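Transcriptional regulator nlh2 (Aquifex aeolicus, PDB 4G3V) probably regulates sigma54-dependent transcription through its GAF domain, captured here as an isolated dimeric domain in an inactive state. Local coordinates at residues E8-V11 with V12-I15; Y146-I149 with N150-N154. One frame throughout, in Å; residues are numbered along the deposited sequence.

Interaction 1 of 2, residues E8-V11 with V12-I15; sequences EINV and VNEI
Glu8 and Val12 meet one turn apart on helix 4-19, where Val12 N gives its hydrogen to Glu8 O (3.1 Å), the first of four i to i+4 bonds of an alpha-helix, and the methyl CG2 of Val12 lies close to the same carbonyl oxygen. The Glu8 side chain leaves this pair: it packs on Thr148 and Asn144 of helix 139-162, and OE1 accepts a weak hydrogen bond from Gln147 of the second subunit. Ile9 O receives Asn13 N at 3.0 Å in a nearly straight bond (168°). Asn13 folds back over that carbonyl because its CG stands beside its own backbone N (chi1 -64°), which brings ND2 alongside Ile9 CG2 at 4.0 Å, the two side chains pointing the same way. Asn10 O takes Glu14 N, while the side-chain OD1 of Asn10 accepts from a water at 3.0 Å that in turn accepts from Asn13 ND2 at 2.9 Å. This single water spans two amides that do not bond directly. Val11 O accepts Ile15 N at 2.8 Å, and alongside this bond Val11 CG2 packs on Ile15 CD1 at 4.0 Å. Both side chains also reach helix 25-40, Val11 at Tyr39 and Ile15 at Val35. Val11 and Ile15 thus pack within the subunit, whereas Ile9, Val12 and Asn13 bring this helix of the GAF-domain construct into the dimer interface; Asn13 divides its amide, ND2 to the bridging water and OD1 to Asn154 and Asn150 of the second subunit, which probably fixes the amide's flip.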
loop_
_atom_site.group_PDB
_atom_site.type_symbol
_atom_site.label_atom_id
_atom_site.label_comp_id
_atom_site.label_asym_id
_atom_site.label_seq_id
_atom_site.Cartn_x
_atom_site.Cartn_y
_atom_site.Cartn_z
ATOM N N GLU A 8 -6.773 -0.919 9.627
ATOM C CA GLU A 8 -5.614 -0.727 8.755
ATOM C C GLU A 8 -6.012 -0.733 7.288
ATOM O O GLU A 8 -5.530 0.079 6.485
ATOM C CB GLU A 8 -4.570 -1.814 9.026
ATOM C CG GLU A 8 -3.884 -1.635 10.367
ATOM C CD GLU A 8 -3.005 -2.811 10.769
ATOM O OE1 GLU A 8 -3.051 -3.877 10.106
ATOM O OE2 GLU A 8 -2.269 -2.659 11.767
ATOM N N ILE A 9 -6.909 -1.642 6.936
ATOM C CA ILE A 9 -7.406 -1.704 5.569
ATOM C C ILE A 9 -8.144 -0.413 5.239
ATOM O O ILE A 9 -7.910 0.223 4.188
ATOM C CB ILE A 9 -8.327 -2.921 5.391
ATOM C CG1 ILE A 9 -7.476 -4.205 5.389
ATOM C CG2 ILE A 9 -9.126 -2.807 4.106
ATOM C CD1 ILE A 9 -8.267 -5.489 5.613
ATOM N N ASN A 10 -9.021 -0.004 6.152
ATOM C CA ASN A 10 -9.798 1.213 5.941
ATOM C C ASN A 10 -8.940 2.479 5.874
ATOM O O ASN A 10 -9.221 3.386 5.075
ATOM C CB ASN A 10 -10.906 1.333 7.001
ATOM C CG ASN A 10 -12.008 0.291 6.802
ATOM O OD1 ASN A 10 -12.237 -0.170 5.680
ATOM N ND2 ASN A 10 -12.694 -0.083 7.887
ATOM N N VAL A 11 -7.904 2.572 6.693
ATOM C CA VAL A 11 -7.067 3.777 6.652
ATOM C C VAL A 11 -6.260 3.847 5.356
ATOM O O VAL A 11 -6.034 4.930 4.814
ATOM C CB VAL A 11 -6.154 3.945 7.902
ATOM C CG1 VAL A 11 -4.906 3.129 7.791
ATOM C CG2 VAL A 11 -5.787 5.423 8.088
ATOM N N VAL A 12 -5.821 2.701 4.856
ATOM C CA VAL A 12 -5.126 2.669 3.576
ATOM C C VAL A 12 -6.075 3.119 2.454
ATOM O O VAL A 12 -5.702 3.936 1.600
ATOM C CB VAL A 12 -4.545 1.266 3.292
ATOM C CG1 VAL A 12 -4.209 1.097 1.808
ATOM C CG2 VAL A 12 -3.316 1.033 4.167
ATOM N N ASN A 13 -7.302 2.618 2.445
ATOM C CA ASN A 13 -8.273 3.100 1.448
ATOM C C ASN A 13 -8.513 4.606 1.566
ATOM O O ASN A 13 -8.578 5.317 0.567
ATOM C CB ASN A 13 -9.619 2.373 1.576
ATOM C CG ASN A 13 -9.518 0.896 1.289
ATOM O OD1 ASN A 13 -8.585 0.442 0.631
ATOM N ND2 ASN A 13 -10.491 0.131 1.783
ATOM N N GLU A 14 -8.638 5.093 2.797
ATOM C CA GLU A 14 -8.925 6.510 3.043
ATOM C C GLU A 14 -7.749 7.391 2.616
ATOM O O GLU A 14 -7.933 8.428 1.994
ATOM C CB GLU A 14 -9.241 6.719 4.523
ATOM C CG GLU A 14 -9.441 8.176 4.947
ATOM C CD GLU A 14 -10.671 8.847 4.364
ATOM O OE1 GLU A 14 -11.415 8.231 3.569
ATOM O OE2 GLU A 14 -10.893 10.020 4.728
ATOM N N ILE A 15 -6.529 6.960 2.937
ATOM C CA ILE A 15 -5.336 7.690 2.538
ATOM C C ILE A 15 -5.227 7.767 1.021
ATOM O O ILE A 15 -4.890 8.815 0.479
ATOM C CB ILE A 15 -4.067 7.072 3.188
ATOM C CG1 ILE A 15 -4.067 7.405 4.695
ATOM C CG2 ILE A 15 -2.803 7.602 2.539
ATOM C CD1 ILE A 15 -3.012 6.657 5.518
HETATM O O HOH W 1 -12.713 1.427 3.146
#

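Interaction 2 of 2, residues Y146-I149 with N150-N154; sequences YQTI and NVIGN
Asn150 follows Tyr146 by one turn on helix 139-162, the long C-terminal helix that packs against the antiparallel sheet of this GAF domain. Asn150 N bonds to Tyr146 O at 2.9 Å, and Asn150 CB lies obliquely by the tyrosine ring, 3.8 Å from CE1. With CG anti to its backbone N (chi1 -175°), the amide runs alongside the ring, the two planes 47° apart. Water joins it to the preceding turn twice: one molecule links Tyr146 OH to Asn150 OD1, and another accepts from Asn150 ND2 at 2.9 Å while donating to Gln147 O. The stronger partner of that ND2 is Asn13 of the second subunit. Val151 N continues the helical pattern to Gln147 O, with its CG2 at 3.4 Å from the same oxygen; its side chain meets Val12 of helix 4-19 and Val151 of the second subunit. Ile152 N bonds to Thr148 O, and its CD1 comes within 4.2 Å of Thr148 CG2, on the flank turned to helices 4-19 and 25-40. Gly153 N pairs with Ile149 O; the Ile149 side chain packs on Ile116 and Ala118 of strand 113-122. Asn154 closes the segment by gripping Asn150 O twice: its backbone N arrives at 3.1 Å from one face of the carbonyl plane, and its ND2 at 2.9 Å from the other, 48° out of that plane.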
loop_
_atom_site.group_PDB
_atom_site.type_symbol
_atom_site.label_atom_id
_atom_site.label_comp_id
_atom_site.label_asym_id
_atom_site.label_seq_id
_atom_site.Cartn_x
_atom_site.Cartn_y
_atom_site.Cartn_z
ATOM N N TYR A 146 4.118 -2.211 11.757
ATOM C CA TYR A 146 5.162 -1.717 10.890
ATOM C C TYR A 146 4.794 -1.904 9.419
ATOM O O TYR A 146 5.075 -1.035 8.600
ATOM C CB TYR A 146 6.515 -2.395 11.171
ATOM C CG TYR A 146 7.308 -2.559 9.908
ATOM C CD1 TYR A 146 7.768 -1.446 9.211
ATOM C CD2 TYR A 146 7.559 -3.817 9.377
ATOM C CE1 TYR A 146 8.471 -1.585 8.021
ATOM C CE2 TYR A 146 8.256 -3.965 8.197
ATOM C CZ TYR A 146 8.710 -2.846 7.520
ATOM O OH TYR A 146 9.416 -2.993 6.344
ATOM N N GLN A 147 4.178 -3.030 9.076
ATOM C CA GLN A 147 3.866 -3.316 7.672
ATOM C C GLN A 147 2.966 -2.212 7.124
ATOM O O GLN A 147 3.143 -1.726 5.995
ATOM C CB GLN A 147 3.194 -4.693 7.520
ATOM C CG GLN A 147 3.036 -5.158 6.054
ATOM C CD GLN A 147 2.558 -6.616 5.910
ATOM O OE1 GLN A 147 2.195 -7.266 6.893
ATOM N NE2 GLN A 147 2.574 -7.132 4.676
ATOM N N THR A 148 2.005 -1.798 7.934
ATOM C CA THR A 148 1.068 -0.772 7.507
ATOM C C THR A 148 1.733 0.601 7.342
ATOM O O THR A 148 1.452 1.323 6.384
ATOM C CB THR A 148 -0.108 -0.688 8.472
ATOM O OG1 THR A 148 -0.887 -1.880 8.347
ATOM C CG2 THR A 148 -0.980 0.497 8.147
ATOM N N ILE A 149 2.638 0.968 8.242
ATOM C CA ILE A 149 3.359 2.222 8.063
ATOM C C ILE A 149 4.203 2.153 6.782
ATOM O O ILE A 149 4.315 3.138 6.032
ATOM C CB ILE A 149 4.211 2.566 9.299
ATOM C CG1 ILE A 149 3.304 2.705 10.527
ATOM C CG2 ILE A 149 5.023 3.858 9.066
ATOM C CD1 ILE A 149 2.250 3.774 10.398
ATOM N N ASN A 150 4.800 0.996 6.509
ATOM C CA ASN A 150 5.551 0.860 5.267
ATOM C C ASN A 150 4.657 1.077 4.044
ATOM O O ASN A 150 5.064 1.720 3.074
ATOM C CB ASN A 150 6.236 -0.487 5.160
ATOM C CG ASN A 150 7.116 -0.579 3.912
ATOM O OD1 ASN A 150 8.147 0.095 3.820
ATOM N ND2 ASN A 150 6.692 -1.377 2.935
ATOM N N VAL A 151 3.443 0.541 4.094
ATOM C CA VAL A 151 2.488 0.733 3.009
ATOM C C VAL A 151 2.199 2.218 2.834
ATOM O O VAL A 151 2.169 2.724 1.716
ATOM C CB VAL A 151 1.171 -0.008 3.267
ATOM C CG1 VAL A 151 0.079 0.500 2.330
ATOM C CG2 VAL A 151 1.369 -1.514 3.103
ATOM N N ILE A 152 2.028 2.931 3.945
ATOM C CA ILE A 152 1.722 4.357 3.860
ATOM C C ILE A 152 2.898 5.133 3.252
ATOM O O ILE A 152 2.699 6.039 2.454
ATOM C CB ILE A 152 1.283 4.903 5.212
ATOM C CG1 ILE A 152 -0.084 4.276 5.555
ATOM C CG2 ILE A 152 1.180 6.442 5.176
ATOM C CD1 ILE A 152 -0.538 4.526 6.923
ATOM N N GLY A 153 4.124 4.734 3.565
ATOM C CA GLY A 153 5.286 5.353 2.949
ATOM C C GLY A 153 5.286 5.183 1.436
ATOM O O GLY A 153 5.649 6.092 0.685
ATOM N N ASN A 154 4.858 4.015 0.979
ATOM C CA ASN A 154 4.729 3.758 -0.449
ATOM C C ASN A 154 3.620 4.584 -1.124
ATOM O O ASN A 154 3.806 5.107 -2.234
ATOM C CB ASN A 154 4.508 2.277 -0.685
ATOM C CG ASN A 154 5.813 1.483 -0.599
ATOM O OD1 ASN A 154 6.595 1.484 -1.531
ATOM N ND2 ASN A 154 6.051 0.832 0.523
HETATM O O HOH W 2 10.444 -2.065 3.427
HETATM O O HOH W 3 4.535 -3.129 3.621
#

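Overall arrangement
Interactions 1 and 2 are single-helix contacts on neighbouring helices, 4-19 and 139-162, with centres about 11 Å apart. Their buried flanks meet within the subunit: Ile15 CD1 lies 3.6 Å from Ile152 CD1, and Val12 CG2 lies 3.9 Å from Val151 CG1. Residues 146-154 sit deeper, between the sheet and the dimer partner, and are largely buried; residues 8-15 lie farther from the chain's centre, with Asn10 exposed. Each has water between side chains one turn apart, joining two asparagines in interaction 1 but tyrosine to asparagine in interaction 2. Both helices contribute to the dimer contact, each meeting the other helix of the second subunit through polar and apolar side chains.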